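Local structure of trans-2-enoyl-CoA reductase (Treponema denticola ATCC 35405, 4GGO) at residues E363-E366 against D370-G373. The protein reduces the carbon-carbon double bond of trans-2-enoyl-CoA thioesters such as crotonyl-CoA with NADH, serving fatty acid biosynthesis. Residues are numbered along the deposited sequence; the frame is centred on the assembly and turned at random.
Sequences ENAE and DLAG
Leu371 and Glu366 meet across the short link between helix 365-368 and helix 371-380. Asp370 is the N-cap of the second helix: its OD1 accepts from Gly373 N at 2.8 Å, although the N-H arrives from well above the carboxylate plane, 62° out of it. Aspartate suits the place because its short acid can turn back onto the open first turn, while OD2 is held in a salt bridge with Lys303 of helix 291-305. The CB of Leu371 is directed toward helix 365-368. CD1 lies 3.9 Å from Ala365 CB, where a small methyl lets the leucine branch come close to the backbone, and Leu371 also packs on Ala296 of helix 291-305. The two short helices follow each other with only Thr369 and Asp370 between them, adjoining ends packed together, in the C-terminal part of this NADH-dependent reductase; the Leu371 side chain is about 9 Å from that of Val281, an NAD(+)-binding residue. From the solvent side the Glu366 chain, extended at first (chi1 -177°) and then bent at chi2 (69°), lays its carboxylate over the leucine, with OE1 3.3 Å from Leu371 CB. The charge is not left to the hydrocarbon: OE2 forms a salt bridge with Arg375, one turn further along the second helix. Ala372, exposed and small, has its CB 4.1 Å from Glu366 OE2. Its backbone N donates to a water at 2.9 Å, and that water lies 3.0 Å from Glu366 O, to which it can donate, bridging the two helices. Gly373, having no side chain, lets the whole Asp370 carboxylate, OD2 included, settle close to its CA while OD1 takes the N-H.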
ATOM      1  N   GLU A 363      -8.087 -18.716 -24.720  1.00 37.39           N
ATOM      2  CA  GLU A 363      -7.232 -19.887 -24.890  1.00 41.72           C
ATOM      3  C   GLU A 363      -5.764 -19.645 -24.534  1.00 38.52           C
ATOM      4  O   GLU A 363      -5.038 -20.589 -24.227  1.00 46.24           O
ATOM      5  CB  GLU A 363      -7.356 -20.438 -26.317  1.00 42.08           C
ATOM      6  CG  GLU A 363      -7.364 -19.378 -27.412  1.00 46.40           C
ATOM      7  CD  GLU A 363      -5.973 -19.009 -27.901  1.00 53.33           C
ATOM      8  OE1 GLU A 363      -5.856 -18.044 -28.687  1.00 46.14           O
ATOM      9  OE2 GLU A 363      -4.997 -19.685 -27.508  1.00 56.76           O
ATOM     10  N   ASN A 364      -5.331 -18.387 -24.565  1.00 34.83           N
ATOM     11  CA  ASN A 364      -3.913 -18.080 -24.374  1.00 34.91           C
ATOM     12  C   ASN A 364      -3.579 -17.289 -23.108  1.00 34.63           C
ATOM     13  O   ASN A 364      -2.409 -17.029 -22.829  1.00 31.69           O
ATOM     14  CB  ASN A 364      -3.342 -17.366 -25.609  1.00 31.74           C
ATOM     15  CG  ASN A 364      -3.979 -16.002 -25.853  1.00 32.29           C
ATOM     16  OD1 ASN A 364      -4.588 -15.410 -24.961  1.00 34.29           O
ATOM     17  ND2 ASN A 364      -3.832 -15.498 -27.072  1.00 24.20           N
ATOM     18  N   ALA A 365      -4.611 -16.905 -22.358  1.00 36.23           N
ATOM     19  CA  ALA A 365      -4.454 -16.016 -21.205  1.00 33.16           C
ATOM     20  C   ALA A 365      -3.400 -16.487 -20.204  1.00 32.87           C
ATOM     21  O   ALA A 365      -2.533 -15.714 -19.793  1.00 31.85           O
ATOM     22  CB  ALA A 365      -5.792 -15.808 -20.510  1.00 30.70           C
ATOM     23  N   GLU A 366      -3.475 -17.758 -19.823  1.00 29.75           N
ATOM     24  CA  GLU A 366      -2.535 -18.331 -18.865  1.00 32.87           C
ATOM     25  C   GLU A 366      -1.110 -18.321 -19.415  1.00 34.65           C
ATOM     26  O   GLU A 366      -0.142 -18.219 -18.659  1.00 31.29           O
ATOM     27  CB  GLU A 366      -2.954 -19.758 -18.500  1.00 31.14           C
ATOM     28  CG  GLU A 366      -2.082 -20.426 -17.446  1.00 31.29           C
ATOM     29  CD  GLU A 366      -2.244 -19.808 -16.071  1.00 32.49           C
ATOM     30  OE1 GLU A 366      -3.297 -19.188 -15.812  1.00 37.74           O
ATOM     31  OE2 GLU A 366      -1.316 -19.944 -15.245  1.00 32.98           O
ATOM     32  N   ASP A 370       0.757 -13.151 -16.954  1.00 23.74           N
ATOM     33  CA  ASP A 370       1.190 -13.751 -15.701  1.00 22.89           C
ATOM     34  C   ASP A 370       0.012 -13.922 -14.749  1.00 29.12           C
ATOM     35  O   ASP A 370      -0.043 -13.292 -13.691  1.00 22.57           O
ATOM     36  CB  ASP A 370       2.284 -12.904 -15.047  1.00 20.21           C
ATOM     37  CG  ASP A 370       2.959 -13.615 -13.889  1.00 30.39           C
ATOM     38  OD1 ASP A 370       2.827 -14.854 -13.794  1.00 25.35           O
ATOM     39  OD2 ASP A 370       3.627 -12.935 -13.079  1.00 25.51           O
ATOM     40  N   LEU A 371      -0.933 -14.774 -15.136  1.00 25.08           N
ATOM     41  CA  LEU A 371      -2.068 -15.089 -14.280  1.00 27.76           C
ATOM     42  C   LEU A 371      -1.588 -15.822 -13.034  1.00 27.06           C
ATOM     43  O   LEU A 371      -2.182 -15.699 -11.965  1.00 28.97           O
ATOM     44  CB  LEU A 371      -3.096 -15.937 -15.032  1.00 24.26           C
ATOM     45  CG  LEU A 371      -3.815 -15.255 -16.198  1.00 28.18           C
ATOM     46  CD1 LEU A 371      -4.886 -16.167 -16.776  1.00 25.45           C
ATOM     47  CD2 LEU A 371      -4.415 -13.928 -15.759  1.00 24.48           C
ATOM     48  N   ALA A 372      -0.507 -16.581 -13.182  1.00 27.38           N
ATOM     49  CA  ALA A 372       0.098 -17.290 -12.061  1.00 28.55           C
ATOM     50  C   ALA A 372       0.627 -16.308 -11.021  1.00 28.01           C
ATOM     51  O   ALA A 372       0.405 -16.479  -9.823  1.00 26.95           O
ATOM     52  CB  ALA A 372       1.214 -18.201 -12.549  1.00 35.20           C
ATOM     53  N   GLY A 373       1.331 -15.281 -11.488  1.00 30.24           N
ATOM     54  CA  GLY A 373       1.844 -14.247 -10.610  1.00 26.10           C
ATOM     55  C   GLY A 373       0.726 -13.477  -9.932  1.00 25.85           C
ATOM     56  O   GLY A 373       0.844 -13.087  -8.771  1.00 28.48           O
TER
HETATM   57  O   HOH W   1       0.244 -17.768 -15.733  1.00 27.72           O